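Local coordinates for L protein (CAS virus, PDB 5MV0) that is the arenaviral polymerase, whose N-terminal domain probably cuts capped primers from host messenger RNA for viral transcription, at residues P5-L10 / L166-Y171; L9-I14 / I30-Y35; K26-V31 / A38-R43. One frame throughout, in Å; residues are numbered along the deposited sequence. Where two conformers were deposited one is given.

The three contacts lie on the same side of the chain's centre, in the helical part of the domain built from helices 4-20, 34-57 and 155-170. Centres are about 8 Å apart for contacts 1 and 2, about 8 Å for contacts 2 and 3 and about 13 Å for contacts 1 and 3. Contacts 1 and 2 share Leu9 and Leu10 of helix 4-20; contacts 2 and 3 share Ile30 and Val31 of the connecting loop. Along the chain, contact 3 is nested inside the span closed by contact 1, which brings the late helix 155-170 back against the first. Together they tie the N-terminal helix, its following loop and helix 34-57 to helix 155-170.

Contact 1: residues P5-L10 / L166-Y171; sequences PDTNLL and LSILSY
Asp6 and Ser167 make the polar half of this contact: the hydroxyl of Ser167 donates through OG to OD2 of Asp6 at 2.5 Å, a short hydrogen bond. It reaches the oxygen on its syn side, but from well out of the carboxylate plane. The serine extends OG toward the other helix by placing it anti to its own backbone N (chi1 177°), while Asp6 turns CG beside its backbone N (chi1 -76°), which puts the carboxylate carbon on the side facing Ser167. The CB methylene of Asp6 lies 4.1 Å from Ile168 CG1, so the aspartate meets an apolar neighbour as well as a hydroxyl. The backbones approach most closely at the same place, with the CA atoms of Asp6 and Ile168 6.9 Å apart. The helix segments 5-10 and 166-170 are antiparallel but inclined, at 148° between their directions, with their axes 9.9 Å apart at closest approach. They join the first helix of this PDDEXK-type endonuclease domain to helix 155-170, through segments 156 residues apart in the chain. Ile168 supplies the apolar half. Its CG1 carries CD1 in between Thr7 and Leu10: CD1 reaches Leu10 CD2 at 3.8 Å, the two side chains meeting obliquely, and it also touches Thr7 OG1 at 3.7 Å, where the side chains cross at about a right angle. That threonine hydroxyl is hydrogen-bonded to the carbonyl oxygen of Met3, one turn earlier, and presents OG1 to the isoleucine in van der Waals contact. Thr7 and Leu10 also touch Leu37 of helix 34-57, and Leu10 packs on Leu161 and Leu164, earlier on helix 155-170.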
ATOM      1  N   PRO B   5       0.363  18.203 -14.376  1.00 33.61           N
ATOM      2  CA  PRO B   5       1.410  17.169 -14.488  1.00 29.03           C
ATOM      3  C   PRO B   5       2.081  16.838 -13.160  1.00 27.35           C
ATOM      4  O   PRO B   5       2.206  15.656 -12.816  1.00 25.33           O
ATOM      5  CB  PRO B   5       2.388  17.778 -15.502  1.00 36.50           C
ATOM      6  CG  PRO B   5       1.570  18.723 -16.291  1.00 33.94           C
ATOM      7  CD  PRO B   5       0.599  19.310 -15.322  1.00 36.00           C
ATOM      8  N   ASP B   6       2.515  17.847 -12.399  1.00 23.95           N
ATOM      9  CA  ASP B   6       3.119  17.568 -11.097  1.00 26.46           C
ATOM     10  C   ASP B   6       2.127  16.893 -10.162  1.00 21.90           C
ATOM     11  O   ASP B   6       2.487  15.968  -9.422  1.00 18.51           O
ATOM     12  CB  ASP B   6       3.633  18.856 -10.454  1.00 28.11           C
ATOM     13  CG  ASP B   6       4.930  19.357 -11.080  1.00 34.95           C
ATOM     14  OD1 ASP B   6       5.586  18.598 -11.828  1.00 34.15           O
ATOM     15  OD2 ASP B   6       5.292  20.525 -10.809  1.00 40.07           O
ATOM     16  N   THR B   7       0.876  17.360 -10.159  1.00 20.43           N
ATOM     17  CA  THR B   7      -0.122  16.784  -9.261  1.00 20.85           C
ATOM     18  C   THR B   7      -0.410  15.325  -9.606  1.00 19.38           C
ATOM     19  O   THR B   7      -0.513  14.478  -8.711  1.00 15.58           O
ATOM     20  CB  THR B   7      -1.409  17.614  -9.301  1.00 22.38           C
ATOM     21  OG1 THR B   7      -1.127  18.942  -8.834  1.00 22.48           O
ATOM     22  CG2 THR B   7      -2.471  16.995  -8.407  1.00 22.15           C
ATOM     23  N   ASN B   8      -0.546  15.012 -10.897  1.00 20.77           N
ATOM     24  CA  ASN B   8      -0.792  13.624 -11.290  1.00 22.30           C
ATOM     25  C   ASN B   8       0.374  12.728 -10.910  1.00 21.03           C
ATOM     26  O   ASN B   8       0.183  11.564 -10.520  1.00 17.17           O
ATOM     27  CB  ASN B   8      -1.033  13.533 -12.792  1.00 24.38           C
ATOM     28  CG  ASN B   8      -2.387  14.066 -13.187  1.00 33.76           C
ATOM     29  OD1 ASN B   8      -3.318  14.089 -12.376  1.00 39.48           O
ATOM     30  ND2 ASN B   8      -2.510  14.498 -14.437  1.00 40.58           N
ATOM     31  N   LEU B   9       1.592  13.245 -11.054  1.00 16.84           N
ATOM     32  CA  LEU B   9       2.771  12.466 -10.712  1.00 16.82           C
ATOM     33  C   LEU B   9       2.869  12.252  -9.206  1.00 14.16           C
ATOM     34  O   LEU B   9       3.197  11.154  -8.744  1.00 18.25           O
ATOM     35  CB  LEU B   9       4.016  13.170 -11.250  1.00 13.50           C
ATOM     36  CG  LEU B   9       5.330  12.381 -11.197  1.00 20.10           C
ATOM     37  CD1 LEU B   9       5.195  11.024 -11.949  1.00 17.16           C
ATOM     38  CD2 LEU B   9       6.486  13.210 -11.770  1.00 22.44           C
ATOM     39  N   LEU B  10       2.583  13.291  -8.421  1.00 15.31           N
ATOM     40  CA  LEU B  10       2.656  13.151  -6.969  1.00 14.11           C
ATOM     41  C   LEU B  10       1.619  12.152  -6.457  1.00 12.63           C
ATOM     42  O   LEU B  10       1.888  11.406  -5.510  1.00 14.43           O
ATOM     43  CB  LEU B  10       2.486  14.525  -6.312  1.00 12.02           C
ATOM     44  CG  LEU B  10       2.518  14.597  -4.780  1.00 14.38           C
ATOM     45  CD1 LEU B  10       3.824  14.020  -4.239  1.00 12.61           C
ATOM     46  CD2 LEU B  10       2.348  16.048  -4.347  1.00 12.80           C
ATOM     47  N   LEU B 166       6.964  20.840  -3.282  1.00 15.67           N
ATOM     48  CA  LEU B 166       7.528  22.192  -3.368  1.00 19.23           C
ATOM     49  C   LEU B 166       7.254  22.834  -4.722  1.00 20.58           C
ATOM     50  O   LEU B 166       6.996  24.041  -4.803  1.00 20.49           O
ATOM     51  CB  LEU B 166       9.035  22.171  -3.110  1.00 17.41           C
ATOM     52  CG  LEU B 166       9.425  22.063  -1.639  1.00 24.98           C
ATOM     53  CD1 LEU B 166      10.936  21.918  -1.501  1.00 21.66           C
ATOM     54  CD2 LEU B 166       8.914  23.267  -0.842  1.00 22.44           C
ATOM     55  N   SER B 167       7.328  22.053  -5.796  1.00 15.39           N
ATOM     56  CA  SER B 167       6.997  22.576  -7.113  1.00 18.80           C
ATOM     57  C   SER B 167       5.553  23.070  -7.170  1.00 21.91           C
ATOM     58  O   SER B 167       5.275  24.158  -7.690  1.00 17.03           O
ATOM     59  CB  SER B 167       7.246  21.501  -8.165  1.00 25.50           C
ATOM     60  OG  SER B 167       6.866  21.981  -9.433  1.00 33.84           O
ATOM     61  N   ILE B 168       4.618  22.276  -6.643  1.00 16.03           N
ATOM     62  CA  ILE B 168       3.219  22.699  -6.556  1.00 15.50           C
ATOM     63  C   ILE B 168       3.092  23.976  -5.733  1.00 21.03           C
ATOM     64  O   ILE B 168       2.493  24.965  -6.175  1.00 20.33           O
ATOM     65  CB  ILE B 168       2.362  21.568  -5.966  1.00 13.13           C
ATOM     66  CG1 ILE B 168       2.157  20.468  -7.010  1.00 17.41           C
ATOM     67  CG2 ILE B 168       1.029  22.100  -5.453  1.00 17.28           C
ATOM     68  CD1 ILE B 168       1.657  19.167  -6.422  1.00 16.10           C
ATOM     69  N   LEU B 169       3.649  23.972  -4.520  1.00 13.78           N
ATOM     70  CA  LEU B 169       3.500  25.108  -3.612  1.00 18.58           C
ATOM     71  C   LEU B 169       4.214  26.362  -4.113  1.00 23.41           C
ATOM     72  O   LEU B 169       3.847  27.471  -3.706  1.00 20.41           O
ATOM     73  CB  LEU B 169       4.026  24.735  -2.224  1.00 16.81           C
ATOM     74  CG  LEU B 169       3.304  23.592  -1.479  1.00 19.24           C
ATOM     75  CD1 LEU B 169       4.125  23.098  -0.291  1.00 19.86           C
ATOM     76  CD2 LEU B 169       1.907  24.010  -1.012  1.00 17.49           C
ATOM     77  N   SER B 170       5.217  26.218  -4.982  1.00 19.92           N
ATOM     78  CA  SER B 170       5.994  27.360  -5.460  1.00 23.40           C
ATOM     79  C   SER B 170       5.362  28.077  -6.644  1.00 22.00           C
ATOM     80  O   SER B 170       5.848  29.146  -7.025  1.00 26.60           O
ATOM     81  CB  SER B 170       7.401  26.909  -5.855  1.00 25.25           C
ATOM     82  OG  SER B 170       8.108  26.524  -4.696  1.00 32.68           O
ATOM     83  N   TYR B 171       4.309  27.522  -7.240  1.00 26.95           N
ATOM     84  CA  TYR B 171       3.736  28.136  -8.432  1.00 26.77           C
ATOM     85  C   TYR B 171       3.064  29.468  -8.117  1.00 30.11           C
ATOM     86  O   TYR B 171       3.164  30.417  -8.899  1.00 30.17           O
ATOM     87  CB  TYR B 171       2.739  27.184  -9.076  1.00 31.01           C
ATOM     88  CG  TYR B 171       2.086  27.741 -10.318  1.00 39.66           C
ATOM     89  CD1 TYR B 171       0.752  28.135 -10.304  1.00 40.67           C
ATOM     90  CD2 TYR B 171       2.798  27.861 -11.509  1.00 44.91           C
ATOM     91  CE1 TYR B 171       0.139  28.638 -11.448  1.00 46.63           C
ATOM     92  CE2 TYR B 171       2.194  28.366 -12.660  1.00 48.56           C
ATOM     93  CZ  TYR B 171       0.863  28.751 -12.620  1.00 52.93           C
ATOM     94  OH  TYR B 171       0.254  29.255 -13.751  1.00 52.63           O
TER

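Contact 2: residues L9-I14 / I30-Y35; sequences LLKNVI and IVDDPY
Lys11 and Asp32 are placed as a salt bridge, the one polar bond between helix segment 9-14 and the loop 30-33. NZ of Lys11 is modelled 2.3 Å from OD1 of Asp32, which is implausibly short, so the detailed geometry of the pair is doubtful. The lysine gets there by bending late in its chain: CD continues nearly straight, chi3 (-73°) turns CE aside, and a further bend at chi4 places NZ. On the way its CD passes 3.6 Å from Val31 O, a carbonyl oxygen buried by this contact that has no hydrogen-bond partner in the model. At the base of the lysine, Ile30 crosses Lys11 at about a right angle. CD1 of Ile30 is pressed onto the root of the side chain, 3.4 Å from Lys11 CA and 3.5 Å from Lys11 CB, tight packing for carbon atoms. The same methyl lies 4.1 Å from Ile14 CB, one turn further along the helix. The loop thus lays itself across helix 4-20 just before helix 34-57 begins. Asp33 is the N-cap of that second helix, its OD2 accepting a hydrogen bond from Lys36 N, and Pro34 follows in the first turn. Leu37, in the first turn of helix 34-57, packs on Lys11 and Ile14. A neighbouring subunit approaches here too: Ile30 touches Asn12 of the second subunit, Asn12 touches its Ile30, and Asp32 packs on its Asn8.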
ATOM      1  N   LEU B   9       1.592  13.245 -11.054  1.00 16.84           N
ATOM      2  CA  LEU B   9       2.771  12.466 -10.712  1.00 16.82           C
ATOM      3  C   LEU B   9       2.869  12.252  -9.206  1.00 14.16           C
ATOM      4  O   LEU B   9       3.197  11.154  -8.744  1.00 18.25           O
ATOM      5  CB  LEU B   9       4.016  13.170 -11.250  1.00 13.50           C
ATOM      6  CG  LEU B   9       5.330  12.381 -11.197  1.00 20.10           C
ATOM      7  CD1 LEU B   9       5.195  11.024 -11.949  1.00 17.16           C
ATOM      8  CD2 LEU B   9       6.486  13.210 -11.770  1.00 22.44           C
ATOM      9  N   LEU B  10       2.583  13.291  -8.421  1.00 15.31           N
ATOM     10  CA  LEU B  10       2.656  13.151  -6.969  1.00 14.11           C
ATOM     11  C   LEU B  10       1.619  12.152  -6.457  1.00 12.63           C
ATOM     12  O   LEU B  10       1.888  11.406  -5.510  1.00 14.43           O
ATOM     13  CB  LEU B  10       2.486  14.525  -6.312  1.00 12.02           C
ATOM     14  CG  LEU B  10       2.518  14.597  -4.780  1.00 14.38           C
ATOM     15  CD1 LEU B  10       3.824  14.020  -4.239  1.00 12.61           C
ATOM     16  CD2 LEU B  10       2.348  16.048  -4.347  1.00 12.80           C
ATOM     17  N   LYS B  11       0.432  12.109  -7.073  1.00 12.44           N
ATOM     18  CA  LYS B  11      -0.540  11.083  -6.688  1.00 17.65           C
ATOM     19  C   LYS B  11       0.031   9.688  -6.894  1.00 13.07           C
ATOM     20  O   LYS B  11      -0.124   8.803  -6.043  1.00 12.66           O
ATOM     21  CB  LYS B  11      -1.838  11.243  -7.484  1.00 18.72           C
ATOM     22  CG  LYS B  11      -2.656  12.457  -7.073  1.00 24.60           C
ATOM     23  CD  LYS B  11      -4.082  12.396  -7.608  1.00 32.18           C
ATOM     24  CE  LYS B  11      -4.131  12.659  -9.097  1.00 39.79           C
ATOM     25  NZ  LYS B  11      -5.334  13.488  -9.442  1.00 45.29           N
ATOM     26  N   ASN B  12       0.713   9.482  -8.016  1.00 13.33           N
ATOM     27  CA  ASN B  12       1.319   8.186  -8.281  1.00 11.70           C
ATOM     28  C   ASN B  12       2.415   7.854  -7.261  1.00 15.21           C
ATOM     29  O   ASN B  12       2.493   6.717  -6.777  1.00 11.70           O
ATOM     30  CB  ASN B  12       1.856   8.181  -9.707  1.00 13.99           C
ATOM     31  CG  ASN B  12       2.517   6.870 -10.074  1.00 17.68           C
ATOM     32  OD1 ASN B  12       3.732   6.735  -9.966  1.00 17.76           O
ATOM     33  ND2 ASN B  12       1.718   5.901 -10.509  1.00 17.04           N
ATOM     34  N   VAL B  13       3.260   8.835  -6.910  1.00 13.55           N
ATOM     35  CA  VAL B  13       4.269   8.627  -5.865  1.00 13.93           C
ATOM     36  C   VAL B  13       3.603   8.195  -4.562  1.00 13.67           C
ATOM     37  O   VAL B  13       4.008   7.213  -3.928  1.00 13.38           O
ATOM     38  CB  VAL B  13       5.106   9.909  -5.656  1.00 14.50           C
ATOM     39  CG1 VAL B  13       5.965   9.800  -4.376  1.00 13.17           C
ATOM     40  CG2 VAL B  13       5.960  10.227  -6.886  1.00 13.31           C
ATOM     41  N   ILE B  14       2.568   8.921  -4.134  1.00 10.96           N
ATOM     42  CA  ILE B  14       1.916   8.581  -2.870  1.00 11.55           C
ATOM     43  C   ILE B  14       1.285   7.195  -2.951  1.00 12.49           C
ATOM     44  O   ILE B  14       1.405   6.376  -2.023  1.00 13.41           O
ATOM     45  CB  ILE B  14       0.881   9.663  -2.501  1.00 12.78           C
ATOM     46  CG1 ILE B  14       1.586  10.998  -2.195  1.00 13.40           C
ATOM     47  CG2 ILE B  14       0.040   9.211  -1.342  1.00 14.53           C
ATOM     48  CD1 ILE B  14       0.604  12.134  -1.875  1.00 14.36           C
ATOM     49  N   ILE B  30      -5.180  10.804  -0.557  1.00 18.86           N
ATOM     50  CA  ILE B  30      -4.880  11.075  -1.944  1.00 24.46           C
ATOM     51  C   ILE B  30      -6.077  11.830  -2.513  1.00 27.27           C
ATOM     52  O   ILE B  30      -7.187  11.292  -2.574  1.00 31.75           O
ATOM     53  CB  ILE B  30      -4.579   9.784  -2.725  1.00 30.81           C
ATOM     54  CG1 ILE B  30      -4.213  10.116  -4.153  1.00 29.22           C
ATOM     55  CG2 ILE B  30      -5.705   8.773  -2.637  1.00 38.87           C
ATOM     56  CD1 ILE B  30      -2.792  10.403  -4.237  1.00 37.84           C
ATOM     57  N   VAL B  31      -5.866  13.092  -2.886  1.00 20.96           N
ATOM     58  CA  VAL B  31      -6.932  13.941  -3.399  1.00 21.07           C
ATOM     59  C   VAL B  31      -6.441  14.598  -4.683  1.00 25.73           C
ATOM     60  O   VAL B  31      -5.251  14.571  -5.002  1.00 23.18           O
ATOM     61  CB  VAL B  31      -7.379  14.997  -2.366  1.00 24.45           C
ATOM     62  CG1 VAL B  31      -7.912  14.308  -1.134  1.00 23.80           C
ATOM     63  CG2 VAL B  31      -6.209  15.934  -2.002  1.00 25.50           C
ATOM     64  N   ASP B  32      -7.382  15.190  -5.428  1.00 22.53           N
ATOM     65  CA  ASP B  32      -7.033  15.867  -6.675  1.00 23.20           C
ATOM     66  C   ASP B  32      -6.617  17.322  -6.477  1.00 22.64           C
ATOM     67  O   ASP B  32      -5.977  17.896  -7.364  1.00 27.34           O
ATOM     68  CB  ASP B  32      -8.209  15.810  -7.660  1.00 35.77           C
ATOM     69  CG  ASP B  32      -8.455  14.404  -8.213  1.00 35.99           C
ATOM     70  OD1 ASP B  32      -7.480  13.683  -8.520  1.00 36.85           O
ATOM     71  OD2 ASP B  32      -9.637  14.017  -8.337  1.00 50.59           O
ATOM     72  N   ASP B  33      -6.956  17.928  -5.355  1.00 20.37           N
ATOM     73  CA  ASP B  33      -6.562  19.310  -5.098  1.00 21.24           C
ATOM     74  C   ASP B  33      -5.045  19.419  -4.944  1.00 16.97           C
ATOM     75  O   ASP B  33      -4.469  18.760  -4.072  1.00 18.23           O
ATOM     76  CB  ASP B  33      -7.284  19.818  -3.857  1.00 21.10           C
ATOM     77  CG  ASP B  33      -6.990  21.281  -3.560  1.00 28.40           C
ATOM     78  OD1 ASP B  33      -7.926  22.098  -3.630  1.00 34.91           O
ATOM     79  OD2 ASP B  33      -5.836  21.620  -3.228  1.00 26.42           O
ATOM     80  N   PRO B  34      -4.364  20.210  -5.778  1.00 18.93           N
ATOM     81  CA  PRO B  34      -2.896  20.278  -5.697  1.00 17.13           C
ATOM     82  C   PRO B  34      -2.357  20.692  -4.342  1.00 19.43           C
ATOM     83  O   PRO B  34      -1.378  20.097  -3.872  1.00 16.76           O
ATOM     84  CB  PRO B  34      -2.538  21.313  -6.780  1.00 18.74           C
ATOM     85  CG  PRO B  34      -3.669  21.239  -7.750  1.00 23.19           C
ATOM     86  CD  PRO B  34      -4.895  20.975  -6.919  1.00 23.46           C
ATOM     87  N   TYR B  35      -2.947  21.707  -3.700  1.00 18.12           N
ATOM     88  CA  TYR B  35      -2.385  22.166  -2.433  1.00 21.26           C
ATOM     89  C   TYR B  35      -2.650  21.164  -1.329  1.00 17.49           C
ATOM     90  O   TYR B  35      -1.781  20.922  -0.484  1.00 16.34           O
ATOM     91  CB  TYR B  35      -2.949  23.532  -2.043  1.00 21.82           C
ATOM     92  CG  TYR B  35      -2.435  24.667  -2.898  1.00 24.40           C
ATOM     93  CD1 TYR B  35      -2.968  25.946  -2.779  1.00 29.52           C
ATOM     94  CD2 TYR B  35      -1.412  24.461  -3.821  1.00 23.17           C
ATOM     95  CE1 TYR B  35      -2.505  26.985  -3.558  1.00 30.77           C
ATOM     96  CE2 TYR B  35      -0.935  25.498  -4.606  1.00 26.39           C
ATOM     97  CZ  TYR B  35      -1.488  26.759  -4.467  1.00 30.56           C
ATOM     98  OH  TYR B  35      -1.028  27.795  -5.240  1.00 34.27           O
TER

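Contact 3: residues K26-V31 / A38-R43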
ATOM      1  N   LYS B  26      -3.583   4.456   6.621  1.00 20.88           N
ATOM      2  CA  LYS B  26      -4.609   5.022   7.501  1.00 24.33           C
ATOM      3  C   LYS B  26      -4.280   6.443   7.929  1.00 25.59           C
ATOM      4  O   LYS B  26      -5.165   7.159   8.401  1.00 29.32           O
ATOM      5  CB  LYS B  26      -4.813   4.139   8.732  1.00 23.46           C
ATOM      6  CG  LYS B  26      -3.546   3.770   9.489  1.00 34.25           C
ATOM      7  CD  LYS B  26      -3.863   2.788  10.616  1.00 33.66           C
ATOM      8  CE  LYS B  26      -2.593   2.254  11.269  1.00 39.94           C
ATOM      9  NZ  LYS B  26      -1.829   1.366  10.329  1.00 39.05           N
ATOM     10  N   GLN B  27      -3.038   6.874   7.753  1.00 24.50           N
ATOM     11  CA  GLN B  27      -2.589   8.202   8.130  0.69 27.26           C
ATOM     12  C   GLN B  27      -2.443   9.135   6.941  1.00 28.11           C
ATOM     13  O   GLN B  27      -1.968  10.261   7.104  1.00 28.46           O
ATOM     14  CB  GLN B  27      -1.251   8.109   8.856  0.69 28.28           C
ATOM     15  CG  GLN B  27      -1.322   7.480  10.218  0.69 31.22           C
ATOM     16  CD  GLN B  27      -0.007   7.603  10.926  0.69 33.61           C
ATOM     17  OE1 GLN B  27       0.944   6.879  10.616  0.69 28.39           O
ATOM     18  NE2 GLN B  27       0.077   8.546  11.867  0.69 26.40           N
ATOM     19  N   SER B  28      -2.831   8.702   5.748  1.00 21.70           N
ATOM     20  CA  SER B  28      -2.555   9.502   4.571  1.00 17.75           C
ATOM     21  C   SER B  28      -3.828   9.700   3.768  1.00 25.23           C
ATOM     22  O   SER B  28      -4.923   9.291   4.167  1.00 26.11           O
ATOM     23  CB  SER B  28      -1.447   8.863   3.727  1.00 22.17           C
ATOM     24  OG  SER B  28      -0.791   9.858   2.951  1.00 26.25           O
ATOM     25  N   SER B  29      -3.671  10.352   2.621  1.00 23.93           N
ATOM     26  CA  SER B  29      -4.814  10.712   1.803  1.00 27.41           C
ATOM     27  C   SER B  29      -4.320  11.053   0.415  1.00 25.59           C
ATOM     28  O   SER B  29      -3.198  11.537   0.230  1.00 21.96           O
ATOM     29  CB  SER B  29      -5.588  11.904   2.383  1.00 34.98           C
ATOM     30  OG  SER B  29      -4.736  13.024   2.582  1.00 32.74           O
ATOM     31  N   ILE B  30      -5.180  10.804  -0.557  1.00 18.86           N
ATOM     32  CA  ILE B  30      -4.880  11.075  -1.944  1.00 24.46           C
ATOM     33  C   ILE B  30      -6.077  11.830  -2.513  1.00 27.27           C
ATOM     34  O   ILE B  30      -7.187  11.292  -2.574  1.00 31.75           O
ATOM     35  CB  ILE B  30      -4.579   9.784  -2.725  1.00 30.81           C
ATOM     36  CG1 ILE B  30      -4.213  10.116  -4.153  1.00 29.22           C
ATOM     37  CG2 ILE B  30      -5.705   8.773  -2.637  1.00 38.87           C
ATOM     38  CD1 ILE B  30      -2.792  10.403  -4.237  1.00 37.84           C
ATOM     39  N   VAL B  31      -5.866  13.092  -2.886  1.00 20.96           N
ATOM     40  CA  VAL B  31      -6.932  13.941  -3.399  1.00 21.07           C
ATOM     41  C   VAL B  31      -6.441  14.598  -4.683  1.00 25.73           C
ATOM     42  O   VAL B  31      -5.251  14.571  -5.002  1.00 23.18           O
ATOM     43  CB  VAL B  31      -7.379  14.997  -2.366  1.00 24.45           C
ATOM     44  CG1 VAL B  31      -7.912  14.308  -1.134  1.00 23.80           C
ATOM     45  CG2 VAL B  31      -6.209  15.934  -2.002  1.00 25.50           C
ATOM     46  N   ALA B  38      -0.262  18.375  -1.907  1.00 13.82           N
ATOM     47  CA  ALA B  38       1.095  18.731  -1.505  1.00 17.37           C
ATOM     48  C   ALA B  38       1.262  18.630   0.003  1.00 17.17           C
ATOM     49  O   ALA B  38       2.288  18.135   0.487  1.00 15.39           O
ATOM     50  CB  ALA B  38       1.460  20.145  -1.987  1.00 15.41           C
ATOM     51  N   MET B  39       0.258  19.083   0.770  1.00 13.91           N
ATOM     52  CA  MET B  39       0.405  19.021   2.224  1.00 14.44           C
ATOM     53  C   MET B  39       0.343  17.582   2.722  1.00 15.51           C
ATOM     54  O   MET B  39       1.045  17.217   3.676  1.00 13.98           O
ATOM     55  CB  MET B  39      -0.659  19.892   2.909  1.00 18.82           C
ATOM     56  CG  MET B  39      -0.525  21.420   2.636  1.00 15.00           C
ATOM     57  SD  MET B  39       1.170  22.087   2.557  1.00 19.01           S
ATOM     58  CE  MET B  39       1.721  21.872   4.253  1.00 17.16           C
ATOM     59  N   SER B  40      -0.464  16.737   2.081  1.00 14.09           N
ATOM     60  CA  SER B  40      -0.484  15.326   2.457  1.00 13.37           C
ATOM     61  C   SER B  40       0.866  14.665   2.183  1.00 13.39           C
ATOM     62  O   SER B  40       1.342  13.851   2.984  1.00 14.48           O
ATOM     63  CB  SER B  40      -1.619  14.607   1.712  1.00 16.84           C
ATOM     64  OG  SER B  40      -1.491  13.199   1.849  1.00 24.10           O
ATOM     65  N   ALA B  41       1.507  15.020   1.071  1.00 12.12           N
ATOM     66  CA  ALA B  41       2.830  14.484   0.765  1.00 15.72           C
ATOM     67  C   ALA B  41       3.855  14.898   1.811  1.00 16.95           C
ATOM     68  O   ALA B  41       4.674  14.080   2.246  1.00 15.22           O
ATOM     69  CB  ALA B  41       3.261  14.960  -0.620  1.00 12.63           C
ATOM     70  N   ILE B  42       3.816  16.167   2.233  1.00 13.89           N
ATOM     71  CA  ILE B  42       4.727  16.649   3.269  1.00 13.23           C
ATOM     72  C   ILE B  42       4.472  15.933   4.589  1.00 12.18           C
ATOM     73  O   ILE B  42       5.416  15.520   5.280  1.00 13.19           O
ATOM     74  CB  ILE B  42       4.600  18.178   3.399  1.00 15.84           C
ATOM     75  CG1 ILE B  42       5.146  18.836   2.131  1.00 16.39           C
ATOM     76  CG2 ILE B  42       5.287  18.694   4.690  1.00 16.72           C
ATOM     77  CD1 ILE B  42       4.683  20.293   1.935  1.00 19.81           C
ATOM     78  N   ARG B  43       3.208  15.824   4.877  1.00 12.62           N
ATOM     79  CA  ARG B  43       2.912  14.983   6.169  0.54 17.30           C
ATOM     80  C   ARG B  43       3.379  13.447   6.087  1.00 16.01           C
ATOM     81  O   ARG B  43       4.016  12.846   6.964  1.00 13.01           O
ATOM     82  CB  ARG B  43       1.418  15.023   6.488  0.54 17.05           C
ATOM     83  CG  ARG B  43       1.062  14.257   7.764  0.54 20.17           C
ATOM     84  CD  ARG B  43      -0.232  13.479   7.597  0.54 24.91           C
ATOM     85  NE  ARG B  43      -0.372  13.111   6.201  0.54 29.46           N
ATOM     86  CZ  ARG B  43       0.115  12.006   5.656  0.54 24.95           C
ATOM     87  NH1 ARG B  43       0.762  11.097   6.410  0.54 13.22           N
ATOM     88  NH2 ARG B  43      -0.064  11.824   4.359  0.54 10.97           N
TER
HETATM   89  O   HOH W   1      -2.895  13.211   4.646  1.00 29.57           O
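This is a polar loop-to-helix contact, in which the loop ahead of helix 34-57 folds back along that helix and is held by serine hydroxyls and one arginine. Arg43 is modelled in two conformers, and its bonds hold for the one described. Ser40 OG is the hub. It donates to Ser29 O at 2.9 Å, with a C=O...donor angle of 133°; a water donates to it at 3.1 Å; and in this conformer it accepts from Arg43 NH2 at 3.2 Å, lying at the edge of the guanidinium and in its plane. That water also bonds Ser29 OG at 2.8 Å and, weakly, Arg43 NE, which links both segments. Arg43 bends at chi2 and chi3 and lays its guanidinium against the loop backbone: Gln27 O sits over one face, 2.9 Å from Arg43 NH1 without the angle for a hydrogen bond. The bond from Arg43 NH2 to Ser28 OG, modelled at 2.5 Å with an N-H...O angle of 122°, is weak and doubtful. Around this network, Ser28 packs on Leu18 of helix 4-20 and Leu44 of helix 34-57, while on helix 34-57 Ala41 touches Leu10 of helix 4-20 and Ala38 and Ile42 rest on Ser165 and Leu169 of helix 155-170.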